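Local coordinates for ABC transporter, periplasmic solute-binding protein (Rhizobium meliloti, PDB 4WED) that probably binds a solute, such as a peptide or a nickel or haem complex, in the periplasm and delivers it to an ABC transporter for import, at residues M64-V69 and G209-K214; G75-E78 and D84-I87; L96-G101 and T108-A113; K103-T108 and P191-S196. One frame throughout, in Å; residues are numbered along the deposited sequence.

Interaction 1: residues M64-V69 and G209-K214; sequences MFEPLV and GYWGDK. With FMT (formic acid), chain C.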
loop_
_atom_site.group_PDB
_atom_site.type_symbol
_atom_site.label_atom_id
_atom_site.label_comp_id
_atom_site.label_asym_id
_atom_site.label_seq_id
_atom_site.Cartn_x
_atom_site.Cartn_y
_atom_site.Cartn_z
HETATM N N MSE A 64 -15.331 -4.645 -12.500
HETATM C CA MSE A 64 -16.412 -5.626 -12.612
HETATM C C MSE A 64 -16.328 -6.730 -11.612
HETATM O O MSE A 64 -17.283 -7.484 -11.463
HETATM C CB MSE A 64 -16.430 -6.245 -14.031
HETATM C CG MSE A 64 -15.386 -7.333 -14.264
HETATM SE SE MSE A 64 -13.583 -6.585 -14.595
HETATM C CE MSE A 64 -14.005 -5.863 -16.399
ATOM N N PHE A 65 -15.194 -6.889 -10.945
ATOM C CA PHE A 65 -15.099 -7.923 -9.923
ATOM C C PHE A 65 -15.284 -7.343 -8.534
ATOM O O PHE A 65 -14.804 -6.252 -8.210
ATOM C CB PHE A 65 -13.829 -8.779 -10.101
ATOM C CG PHE A 65 -13.816 -9.561 -11.422
ATOM C CD1 PHE A 65 -14.774 -10.552 -11.674
ATOM C CD2 PHE A 65 -12.858 -9.331 -12.381
ATOM C CE1 PHE A 65 -14.754 -11.283 -12.850
ATOM C CE2 PHE A 65 -12.841 -10.046 -13.573
ATOM C CZ PHE A 65 -13.802 -11.017 -13.811
ATOM N N GLU A 66 -16.021 -8.067 -7.713
ATOM C CA GLU A 66 -16.271 -7.616 -6.359
ATOM C C GLU A 66 -15.844 -8.641 -5.361
ATOM O O GLU A 66 -15.892 -9.837 -5.637
ATOM C CB GLU A 66 -17.731 -7.263 -6.158
ATOM C CG GLU A 66 -18.094 -5.897 -6.707
ATOM C CD GLU A 66 -19.560 -5.550 -6.512
ATOM O OE1 GLU A 66 -20.367 -6.466 -6.794
ATOM O OE2 GLU A 66 -19.902 -4.386 -6.102
ATOM N N PRO A 67 -15.376 -8.175 -4.189
ATOM C CA PRO A 67 -15.039 -9.083 -3.089
ATOM C C PRO A 67 -16.200 -9.295 -2.101
ATOM O O PRO A 67 -17.244 -8.633 -2.169
ATOM C CB PRO A 67 -13.924 -8.323 -2.376
ATOM C CG PRO A 67 -14.391 -6.901 -2.488
ATOM C CD PRO A 67 -15.084 -6.778 -3.840
ATOM N N LEU A 68 -15.968 -10.180 -1.140
ATOM C CA LEU A 68 -16.880 -10.343 -0.042
ATOM C C LEU A 68 -16.955 -9.071 0.803
ATOM O O LEU A 68 -18.049 -8.612 1.170
ATOM C CB LEU A 68 -16.385 -11.490 0.855
ATOM C CG LEU A 68 -16.479 -12.856 0.203
ATOM C CD1 LEU A 68 -15.675 -13.851 1.020
ATOM C CD2 LEU A 68 -17.925 -13.303 0.104
ATOM N N VAL A 69 -15.783 -8.539 1.138
ATOM C CA VAL A 69 -15.681 -7.313 1.930
ATOM C C VAL A 69 -14.740 -6.390 1.210
ATOM O O VAL A 69 -13.843 -6.844 0.497
ATOM C CB VAL A 69 -15.127 -7.561 3.355
ATOM C CG1 VAL A 69 -16.107 -8.379 4.153
ATOM C CG2 VAL A 69 -13.781 -8.265 3.352
ATOM N N GLY A 209 -29.367 -3.589 -13.272
ATOM C CA GLY A 209 -29.593 -4.626 -12.265
ATOM C C GLY A 209 -28.315 -4.981 -11.516
ATOM O O GLY A 209 -28.217 -6.062 -10.959
ATOM N N TYR A 210 -27.325 -4.090 -11.538
ATOM C CA TYR A 210 -26.255 -4.101 -10.543
ATOM C C TYR A 210 -26.927 -3.878 -9.221
ATOM O O TYR A 210 -27.861 -3.095 -9.114
ATOM C CB TYR A 210 -25.236 -2.986 -10.761
ATOM C CG TYR A 210 -24.212 -2.841 -9.626
ATOM C CD1 TYR A 210 -23.452 -3.914 -9.203
ATOM C CD2 TYR A 210 -24.007 -1.611 -8.999
ATOM C CE1 TYR A 210 -22.545 -3.789 -8.161
ATOM C CE2 TYR A 210 -23.106 -1.476 -7.964
ATOM C CZ TYR A 210 -22.372 -2.554 -7.559
ATOM O OH TYR A 210 -21.479 -2.368 -6.548
ATOM N N TRP A 211 -26.446 -4.577 -8.218
ATOM C CA TRP A 211 -27.127 -4.607 -6.946
ATOM C C TRP A 211 -27.037 -3.319 -6.149
ATOM O O TRP A 211 -27.977 -2.981 -5.472
ATOM C CB TRP A 211 -26.597 -5.766 -6.117
ATOM C CG TRP A 211 -25.157 -5.658 -5.653
ATOM C CD1 TRP A 211 -24.052 -6.214 -6.244
ATOM C CD2 TRP A 211 -24.692 -5.021 -4.457
ATOM N NE1 TRP A 211 -22.921 -5.936 -5.498
ATOM C CE2 TRP A 211 -23.285 -5.212 -4.395
ATOM C CE3 TRP A 211 -25.326 -4.316 -3.430
ATOM C CZ2 TRP A 211 -22.505 -4.717 -3.350
ATOM C CZ3 TRP A 211 -24.549 -3.820 -2.392
ATOM C CH2 TRP A 211 -23.147 -4.029 -2.358
ATOM N N GLY A 212 -25.900 -2.631 -6.213
ATOM C CA GLY A 212 -25.616 -1.448 -5.385
ATOM C C GLY A 212 -25.903 -0.172 -6.152
ATOM O O GLY A 212 -26.703 -0.194 -7.087
ATOM N N ASP A 213 -25.263 0.932 -5.767
ATOM C CA ASP A 213 -25.450 2.231 -6.446
ATOM C C ASP A 213 -24.765 2.246 -7.807
ATOM O O ASP A 213 -23.590 1.838 -7.951
ATOM C CB ASP A 213 -24.883 3.402 -5.623
ATOM C CG ASP A 213 -25.503 3.522 -4.223
ATOM O OD1 ASP A 213 -26.742 3.670 -4.083
ATOM O OD2 ASP A 213 -24.733 3.500 -3.258
ATOM N N LYS A 214 -25.488 2.750 -8.795
ATOM C CA LYS A 214 -24.979 2.830 -10.141
ATOM C C LYS A 214 -24.331 4.190 -10.352
ATOM O O LYS A 214 -24.856 5.195 -9.873
ATOM C CB LYS A 214 -26.130 2.642 -11.146
HETATM C C FMT C . -22.033 -0.473 -3.502
HETATM O O1 FMT C . -22.702 0.515 -3.724
HETATM O O2 FMT C . -20.782 -0.346 -3.090
#
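The carboxylate of Glu66 is shared between two aromatic side chains of the 209-214 loop, one for each oxygen. Tyr210 OH donates to Glu66 OE2 over 2.6 Å, and Trp211 NE1 to Glu66 OE1 over 2.9 Å with a fairly straight N-H...O angle of 159°. Both donors come in on the syn side of their oxygen, somewhat out of the carboxylate plane, and the indole meets its acceptor edge-on, close to the ring plane. Beyond CG the Glu66 chain is extended (chi2 180°), which carries the acid over to the other loop, although the nearest CA atoms, of Glu66 and Gly212, are 11.2 Å apart. Trp211 CG lies between nitrogen and carbonyl carbon (chi1 67°), which helps neighbouring residues aim both polar ends at one group. Glu66 OE1 also accepts from Thr189 OG1, so the buried carboxylate is gripped by three donors, probably favouring its ionised form. A glutamine here would probably keep one acceptor but leave either the phenol or the indole facing an amide NH2 without its mate. A formic acid molecule, probably from the crystallisation liquor, lies beside Tyr210 and Trp211 and takes a weak bond from Asp213 N. A buried glutamate carboxylate here ties the loop before strand 69-71 to the one before strand 219-224 in a family 5 solute-binding protein.

Interaction 2: residues G75-E78 and D84-I87; sequences GQIE and DWKI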
loop_
_atom_site.group_PDB
_atom_site.type_symbol
_atom_site.label_atom_id
_atom_site.label_comp_id
_atom_site.label_asym_id
_atom_site.label_seq_id
_atom_site.Cartn_x
_atom_site.Cartn_y
_atom_site.Cartn_z
ATOM N N GLY A 75 -8.674 1.621 6.124
ATOM C CA GLY A 75 -8.613 0.192 6.303
ATOM C C GLY A 75 -9.841 -0.344 6.975
ATOM O O GLY A 75 -9.844 -1.497 7.363
ATOM N N GLN A 76 -10.908 0.450 7.056
ATOM C CA GLN A 76 -12.163 -0.064 7.621
ATOM C C GLN A 76 -12.756 -1.095 6.661
ATOM O O GLN A 76 -12.934 -0.810 5.468
ATOM C CB GLN A 76 -13.163 1.074 7.861
ATOM C CG GLN A 76 -14.356 0.759 8.762
ATOM C CD GLN A 76 -13.970 0.075 10.076
ATOM O OE1 GLN A 76 -13.164 0.609 10.869
ATOM N NE2 GLN A 76 -14.541 -1.126 10.313
ATOM N N ILE A 77 -13.041 -2.282 7.187
ATOM C CA ILE A 77 -13.654 -3.367 6.452
ATOM C C ILE A 77 -15.137 -3.142 6.233
ATOM O O ILE A 77 -15.882 -3.050 7.153
ATOM C CB ILE A 77 -13.473 -4.724 7.133
ATOM C CG1 ILE A 77 -11.997 -5.026 7.388
ATOM C CG2 ILE A 77 -13.965 -5.831 6.213
ATOM C CD1 ILE A 77 -11.084 -4.926 6.188
ATOM N N GLU A 78 -15.578 -3.127 4.985
ATOM C CA GLU A 78 -16.982 -2.856 4.711
ATOM C C GLU A 78 -17.721 -4.027 4.063
ATOM O O GLU A 78 -17.135 -4.821 3.316
ATOM C CB GLU A 78 -17.067 -1.634 3.794
ATOM C CG GLU A 78 -16.484 -0.398 4.433
ATOM C CD GLU A 78 -16.254 0.753 3.473
ATOM O OE1 GLU A 78 -16.483 0.635 2.232
ATOM O OE2 GLU A 78 -15.825 1.802 3.994
ATOM N N ASP A 84 -22.480 -9.594 6.275
ATOM C CA ASP A 84 -22.032 -9.751 7.620
ATOM C C ASP A 84 -21.118 -10.958 7.709
ATOM O O ASP A 84 -21.069 -11.794 6.785
ATOM C CB ASP A 84 -23.218 -9.902 8.570
ATOM C CG ASP A 84 -22.812 -9.748 10.028
ATOM O OD1 ASP A 84 -21.959 -8.874 10.367
ATOM O OD2 ASP A 84 -23.318 -10.540 10.821
ATOM N N TRP A 85 -20.377 -11.015 8.816
ATOM C CA TRP A 85 -19.417 -12.067 9.074
ATOM C C TRP A 85 -19.073 -12.202 10.557
ATOM O O TRP A 85 -19.241 -11.281 11.347
ATOM C CB TRP A 85 -18.150 -11.783 8.268
ATOM C CG TRP A 85 -17.491 -10.448 8.518
ATOM C CD1 TRP A 85 -16.418 -10.196 9.349
ATOM C CD2 TRP A 85 -17.811 -9.191 7.876
ATOM N NE1 TRP A 85 -16.070 -8.856 9.266
ATOM C CE2 TRP A 85 -16.908 -8.221 8.379
ATOM C CE3 TRP A 85 -18.775 -8.792 6.924
ATOM C CZ2 TRP A 85 -16.962 -6.878 7.984
ATOM C CZ3 TRP A 85 -18.821 -7.460 6.522
ATOM C CH2 TRP A 85 -17.923 -6.521 7.042
ATOM N N LYS A 86 -18.602 -13.375 10.933
ATOM C CA LYS A 86 -18.236 -13.634 12.299
ATOM C C LYS A 86 -17.015 -14.508 12.263
ATOM O O LYS A 86 -16.978 -15.496 11.543
ATOM C CB LYS A 86 -19.366 -14.288 13.071
ATOM C CG LYS A 86 -19.231 -14.192 14.610
ATOM N N ILE A 87 -15.995 -14.093 13.004
ATOM C CA ILE A 87 -14.790 -14.866 13.134
ATOM C C ILE A 87 -14.793 -15.565 14.487
ATOM O O ILE A 87 -14.820 -14.876 15.487
ATOM C CB ILE A 87 -13.558 -13.973 13.018
ATOM C CG1 ILE A 87 -13.475 -13.415 11.591
ATOM C CG2 ILE A 87 -12.305 -14.776 13.348
ATOM C CD1 ILE A 87 -12.388 -12.406 11.383
#
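With chi1 at 57°, Trp85 CG sits between the backbone nitrogen and the carbonyl carbon, and the indole is swung off strand 82-88 toward Ile77; on the other side Ile77 keeps CG2 anti to its nitrogen and CG1 beside it (chi1 -55°), which turns the CG2 methyl to the ring while the CG1 branch leads away. This is an apolar contact between two separate antiparallel sheets, the two-stranded hairpin 69-71/77-79 and the four-stranded sheet that has 82-88 at one edge. The strands themselves stay well apart, the nearest CA atoms, of Glu78 and Asp84, being 9.0 Å from each other, so it is the long indole that spans the distance. Its six-membered ring does the touching. Trp85 CH2 lies 3.9 Å from Glu78 C, and thus rests against main chain as well as against a side chain, while the Glu78 side chain starts off away from the indole. Val69 of the partner strand and Met160 of helix 159-162 also touch both Ile77 and Trp85, and Leu94 and Leu96 of strand 93-98 touch the Trp85 side chain from within its own sheet. The ring thereby joins the hairpin, the helix and the sheet in one apolar cluster near the surface. An alanine in place of Trp85 would probably open a gap between hairpin and sheet and leave the Ile77 CG2 methyl with nothing to rest on. The meeting is oblique, and its closest approach is from Ile77 CG2 to Trp85 CZ2, at 3.6 Å.

Interaction 3: residues L96-G101 and T108-A113; sequences LTLREG and TKFDAA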
loop_
_atom_site.group_PDB
_atom_site.type_symbol
_atom_site.label_atom_id
_atom_site.label_comp_id
_atom_site.label_asym_id
_atom_site.label_seq_id
_atom_site.Cartn_x
_atom_site.Cartn_y
_atom_site.Cartn_z
ATOM N N LEU A 96 -20.045 -16.451 7.219
ATOM C CA LEU A 96 -20.358 -15.404 6.226
ATOM C C LEU A 96 -21.841 -15.440 5.850
ATOM O O LEU A 96 -22.397 -16.485 5.457
ATOM C CB LEU A 96 -19.534 -15.600 4.955
ATOM C CG LEU A 96 -18.019 -15.466 5.090
ATOM C CD1 LEU A 96 -17.338 -16.090 3.877
ATOM C CD2 LEU A 96 -17.619 -14.000 5.224
ATOM N N THR A 97 -22.462 -14.281 5.950
ATOM C CA THR A 97 -23.788 -14.089 5.432
ATOM C C THR A 97 -23.701 -13.376 4.069
ATOM O O THR A 97 -23.233 -12.271 3.988
ATOM C CB THR A 97 -24.621 -13.302 6.435
ATOM O OG1 THR A 97 -24.772 -14.111 7.600
ATOM C CG2 THR A 97 -25.985 -12.982 5.870
ATOM N N LEU A 98 -24.155 -14.025 3.008
ATOM C CA LEU A 98 -24.066 -13.457 1.668
ATOM C C LEU A 98 -25.244 -12.504 1.382
ATOM O O LEU A 98 -26.356 -12.683 1.912
ATOM C CB LEU A 98 -23.964 -14.575 0.601
ATOM C CG LEU A 98 -22.731 -15.499 0.748
ATOM C CD1 LEU A 98 -22.756 -16.653 -0.215
ATOM C CD2 LEU A 98 -21.419 -14.736 0.548
ATOM N N ARG A 99 -24.967 -11.478 0.575
ATOM C CA ARG A 99 -25.987 -10.521 0.157
ATOM C C ARG A 99 -26.953 -11.201 -0.795
ATOM O O ARG A 99 -26.507 -11.807 -1.742
ATOM C CB ARG A 99 -25.357 -9.316 -0.555
ATOM C CG ARG A 99 -26.390 -8.257 -0.932
ATOM C CD ARG A 99 -25.747 -7.044 -1.577
ATOM N NE ARG A 99 -24.594 -6.572 -0.797
ATOM C CZ ARG A 99 -24.650 -5.741 0.243
ATOM N NH1 ARG A 99 -25.797 -5.246 0.656
ATOM N NH2 ARG A 99 -23.536 -5.410 0.878
ATOM N N GLU A 100 -28.254 -11.080 -0.519
ATOM C CA GLU A 100 -29.343 -11.619 -1.357
ATOM C C GLU A 100 -29.627 -10.660 -2.512
ATOM O O GLU A 100 -29.325 -9.479 -2.418
ATOM C CB GLU A 100 -30.627 -11.838 -0.513
ATOM N N GLY A 101 -30.159 -11.186 -3.613
ATOM C CA GLY A 101 -30.594 -10.361 -4.742
ATOM C C GLY A 101 -29.474 -9.866 -5.639
ATOM O O GLY A 101 -29.603 -8.855 -6.334
ATOM N N THR A 108 -26.857 -14.835 -14.052
ATOM C CA THR A 108 -26.910 -15.977 -13.131
ATOM C C THR A 108 -26.833 -15.449 -11.711
ATOM O O THR A 108 -26.344 -14.340 -11.462
ATOM C CB THR A 108 -25.830 -17.054 -13.399
ATOM O OG1 THR A 108 -24.523 -16.515 -13.273
ATOM C CG2 THR A 108 -25.950 -17.617 -14.788
ATOM N N LYS A 109 -27.328 -16.255 -10.780
ATOM C CA LYS A 109 -27.621 -15.812 -9.410
ATOM C C LYS A 109 -26.382 -15.906 -8.523
ATOM O O LYS A 109 -25.641 -16.887 -8.556
ATOM C CB LYS A 109 -28.740 -16.700 -8.861
ATOM C CG LYS A 109 -29.220 -16.445 -7.445
ATOM C CD LYS A 109 -30.549 -17.172 -7.203
ATOM C CE LYS A 109 -30.396 -18.675 -6.960
ATOM N NZ LYS A 109 -30.198 -18.996 -5.510
ATOM N N PHE A 110 -26.151 -14.897 -7.702
ATOM C CA PHE A 110 -25.076 -15.013 -6.702
ATOM C C PHE A 110 -25.619 -15.624 -5.422
ATOM O O PHE A 110 -26.585 -15.133 -4.886
ATOM C CB PHE A 110 -24.427 -13.676 -6.421
ATOM C CG PHE A 110 -23.354 -13.743 -5.375
ATOM C CD1 PHE A 110 -22.118 -14.296 -5.676
ATOM C CD2 PHE A 110 -23.590 -13.256 -4.091
ATOM C CE1 PHE A 110 -21.121 -14.362 -4.729
ATOM C CE2 PHE A 110 -22.601 -13.324 -3.131
ATOM C CZ PHE A 110 -21.367 -13.889 -3.446
ATOM N N ASP A 111 -25.011 -16.714 -4.980
ATOM C CA ASP A 111 -25.462 -17.457 -3.790
ATOM C C ASP A 111 -24.296 -18.323 -3.202
ATOM O O ASP A 111 -23.175 -18.367 -3.741
ATOM C CB ASP A 111 -26.763 -18.286 -4.081
ATOM C CG ASP A 111 -26.560 -19.411 -5.111
ATOM O OD1 ASP A 111 -25.418 -19.599 -5.567
ATOM O OD2 ASP A 111 -27.537 -20.123 -5.467
ATOM N N ALA A 112 -24.551 -18.996 -2.100
ATOM C CA ALA A 112 -23.528 -19.865 -1.490
ATOM C C ALA A 112 -22.776 -20.806 -2.461
ATOM O O ALA A 112 -21.534 -20.840 -2.484
ATOM C CB ALA A 112 -24.137 -20.671 -0.372
ATOM N N ALA A 113 -23.529 -21.558 -3.245
ATOM C CA ALA A 113 -22.983 -22.404 -4.306
ATOM C C ALA A 113 -22.011 -21.681 -5.266
ATOM O O ALA A 113 -20.977 -22.218 -5.620
ATOM C CB ALA A 113 -24.137 -23.011 -5.093
#
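This is a buried apolar contact between the end of strand 93-98 and the chain leading into helix 112-122, with Leu98 of the strand as the side chain that meets both Phe110 and the helix start. Its two methyls divide the work. Leu98 CD2 meets the outer end of the Phe110 ring, 4.1 Å from Phe110 CZ, the two side chains crossing at about a right angle. Leu98 CD1 instead reaches the start of the helix, lying 3.5 Å from Ala112 N and 4.3 Å from Ala112 CB. Phe110 CG is anti to its own nitrogen (chi1 178°), which extends the ring toward the strand; its edge also faces the backbone oxygen of Arg99, 4.0 Å from Phe110 CD2. Just before the helix, Asp111 is the N-cap: its OD1 accepts from Ala114 N, while its OD2 takes a salt bridge of 2.9 Å from Lys109 NZ, met on the anti side. Arg99 sends its guanidinium group away from this contact, and NH2 bonds to Cys80 O. Around this contact, Leu68 packs on Leu98, Val102 touches Phe110, and Ala112 rests on Ile148 of strand 147-152, which pairs with strand 93-98. The helix start is thereby seated against two neighbouring strands of the four-stranded antiparallel sheet.

Interaction 4: residues K103-T108 and P191-S196; sequences KFQDGT and PWVQIS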
loop_
_atom_site.group_PDB
_atom_site.type_symbol
_atom_site.label_atom_id
_atom_site.label_comp_id
_atom_site.label_asym_id
_atom_site.label_seq_id
_atom_site.Cartn_x
_atom_site.Cartn_y
_atom_site.Cartn_z
ATOM N N LYS A 103 -26.995 -10.550 -8.809
ATOM C CA LYS A 103 -26.843 -11.289 -10.046
ATOM C C LYS A 103 -25.475 -10.984 -10.654
ATOM O O LYS A 103 -24.925 -9.856 -10.516
ATOM C CB LYS A 103 -27.971 -10.942 -11.025
ATOM C CG LYS A 103 -29.238 -11.774 -10.876
ATOM C CD LYS A 103 -30.111 -11.637 -12.117
ATOM N N PHE A 104 -24.908 -12.008 -11.287
ATOM C CA PHE A 104 -23.714 -11.824 -12.106
ATOM C C PHE A 104 -24.115 -11.110 -13.364
ATOM O O PHE A 104 -25.287 -11.142 -13.735
ATOM C CB PHE A 104 -23.107 -13.165 -12.487
ATOM C CG PHE A 104 -22.438 -13.833 -11.357
ATOM C CD1 PHE A 104 -21.154 -13.479 -11.014
ATOM C CD2 PHE A 104 -23.102 -14.826 -10.609
ATOM C CE1 PHE A 104 -20.518 -14.110 -9.945
ATOM C CE2 PHE A 104 -22.479 -15.425 -9.516
ATOM C CZ PHE A 104 -21.184 -15.072 -9.194
ATOM N N GLN A 105 -23.148 -10.511 -14.048
ATOM C CA GLN A 105 -23.457 -9.731 -15.263
ATOM C C GLN A 105 -24.127 -10.597 -16.365
ATOM O O GLN A 105 -24.899 -10.096 -17.145
ATOM C CB GLN A 105 -22.211 -8.997 -15.758
ATOM C CG GLN A 105 -21.767 -7.926 -14.770
ATOM C CD GLN A 105 -20.376 -7.348 -15.010
ATOM O OE1 GLN A 105 -19.660 -7.707 -15.951
ATOM N NE2 GLN A 105 -19.986 -6.431 -14.129
ATOM N N ASP A 106 -23.885 -11.904 -16.376
ATOM C CA ASP A 106 -24.591 -12.787 -17.304
ATOM C C ASP A 106 -26.009 -13.155 -16.835
ATOM O O ASP A 106 -26.648 -14.005 -17.449
ATOM C CB ASP A 106 -23.782 -14.077 -17.576
ATOM C CG ASP A 106 -23.549 -14.931 -16.316
ATOM O OD1 ASP A 106 -24.095 -14.614 -15.221
ATOM O OD2 ASP A 106 -22.777 -15.916 -16.427
ATOM N N GLY A 107 -26.495 -12.552 -15.744
ATOM C CA GLY A 107 -27.829 -12.879 -15.209
ATOM C C GLY A 107 -27.950 -14.099 -14.284
ATOM O O GLY A 107 -29.039 -14.378 -13.770
ATOM N N THR A 108 -26.857 -14.835 -14.052
ATOM C CA THR A 108 -26.910 -15.977 -13.131
ATOM C C THR A 108 -26.833 -15.449 -11.711
ATOM O O THR A 108 -26.344 -14.340 -11.462
ATOM C CB THR A 108 -25.830 -17.054 -13.399
ATOM O OG1 THR A 108 -24.523 -16.515 -13.273
ATOM C CG2 THR A 108 -25.950 -17.617 -14.788
ATOM N N PRO A 191 -20.081 -3.065 -11.031
ATOM C CA PRO A 191 -20.883 -2.046 -11.716
ATOM C C PRO A 191 -20.632 -1.854 -13.221
ATOM O O PRO A 191 -21.495 -1.317 -13.868
ATOM C CB PRO A 191 -20.574 -0.769 -10.924
ATOM C CG PRO A 191 -19.321 -1.055 -10.138
ATOM C CD PRO A 191 -19.162 -2.516 -10.021
ATOM N N TRP A 192 -19.516 -2.352 -13.772
ATOM C CA TRP A 192 -19.084 -2.140 -15.152
ATOM C C TRP A 192 -18.991 -3.428 -15.961
ATOM O O TRP A 192 -18.472 -4.416 -15.476
ATOM C CB TRP A 192 -17.700 -1.480 -15.159
ATOM C CG TRP A 192 -17.722 -0.127 -14.565
ATOM C CD1 TRP A 192 -17.317 0.228 -13.316
ATOM C CD2 TRP A 192 -18.268 1.054 -15.166
ATOM N NE1 TRP A 192 -17.539 1.569 -13.110
ATOM C CE2 TRP A 192 -18.109 2.099 -14.241
ATOM C CE3 TRP A 192 -18.846 1.332 -16.435
ATOM C CZ2 TRP A 192 -18.519 3.402 -14.515
ATOM C CZ3 TRP A 192 -19.261 2.611 -16.717
ATOM C CH2 TRP A 192 -19.098 3.639 -15.755
ATOM N N VAL A 193 -19.489 -3.391 -17.203
ATOM C CA VAL A 193 -19.428 -4.511 -18.129
ATOM C C VAL A 193 -18.382 -4.177 -19.170
ATOM O O VAL A 193 -18.469 -3.127 -19.786
ATOM C CB VAL A 193 -20.764 -4.700 -18.854
ATOM C CG1 VAL A 193 -20.686 -5.843 -19.853
ATOM C CG2 VAL A 193 -21.869 -4.968 -17.872
ATOM N N GLN A 194 -17.403 -5.053 -19.376
ATOM C CA GLN A 194 -16.419 -4.887 -20.473
ATOM C C GLN A 194 -17.110 -4.980 -21.810
ATOM O O GLN A 194 -17.703 -6.008 -22.129
ATOM C CB GLN A 194 -15.289 -5.923 -20.390
ATOM C CG GLN A 194 -14.356 -5.931 -21.590
ATOM C CD GLN A 194 -12.931 -6.346 -21.247
ATOM O OE1 GLN A 194 -12.238 -5.661 -20.451
ATOM N NE2 GLN A 194 -12.463 -7.446 -21.867
ATOM N N ILE A 195 -17.079 -3.902 -22.582
ATOM C CA ILE A 195 -17.666 -3.945 -23.942
ATOM C C ILE A 195 -16.631 -4.333 -25.001
ATOM O O ILE A 195 -16.968 -4.942 -26.017
ATOM C CB ILE A 195 -18.323 -2.593 -24.304
ATOM C CG1 ILE A 195 -19.492 -2.275 -23.339
ATOM C CG2 ILE A 195 -18.821 -2.594 -25.728
ATOM C CD1 ILE A 195 -20.832 -2.914 -23.688
ATOM N N SER A 196 -15.384 -3.957 -24.774
ATOM C CA SER A 196 -14.319 -4.196 -25.708
ATOM C C SER A 196 -12.987 -3.988 -25.049
ATOM O O SER A 196 -12.835 -3.135 -24.125
ATOM C CB SER A 196 -14.393 -3.201 -26.875
ATOM O OG SER A 196 -13.637 -1.994 -26.559
HETATM O O HOH W 1 -16.992 -7.073 -17.526
#
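Gln105, the second residue of a type I beta turn (Phe104 to Gly107), reaches with its terminal amide to the backbone of edge strand 192-197. Gln105 NE2 donates to Trp192 O at 2.9 Å, but the N-H...O angle of 129° makes this bond weak, and the stronger partner of the same nitrogen is Gly190 O. One amide group thus holds one carbonyl just before the strand and one at its first residue. The other end of the amide works through water: Gln105 OE1 accepts from a water molecule at 3.2 Å, which in turn accepts from Gln194 N. Van der Waals contact accompanies these bonds: the Val193 CG2 methyl lies against the amide, 4.0 Å from Gln105 OE1, as the two side chains run past one another in opposite directions. Beyond CG the glutamine is extended (chi2 167°), so its amide spans the space between loop and strand. The turn that positions it is closed by Gly107 N to Phe104 O. The strand lies at one edge of the four-stranded mixed sheet, and its partner there is strand 201-206. The Trp192 side chain sets off away from the turn, and its indole meets Tyr518 edge to face. Within the turn, Asp106 forms an Asx turn: its OD1 takes two bonds from Thr108, one from the backbone N at 3.0 Å and one from Thr108 OG1 at 2.8 Å.

Following the chain from the N terminus, 64-69 comes first and waits longest for its partner: interaction 1 closes a long loop at 209-214, and the other three contacts lie nested inside it. Interaction 2 closes a short loop between the hairpin and strand 82-88. Interaction 3 follows in series, closing another from strand 93-98 to helix 112-122, and interaction 4 a longer one reaching strand 192-197. These last two cross, since 103-108 follows 96-101 and shares Thr108 with 108-113, while its partner 191-196 comes later; the rings of Phe104 and Phe110 touch there. Segment 64-69 touches all three inner contacts, and Met64, against Trp192 O, links it to the mixed sheet.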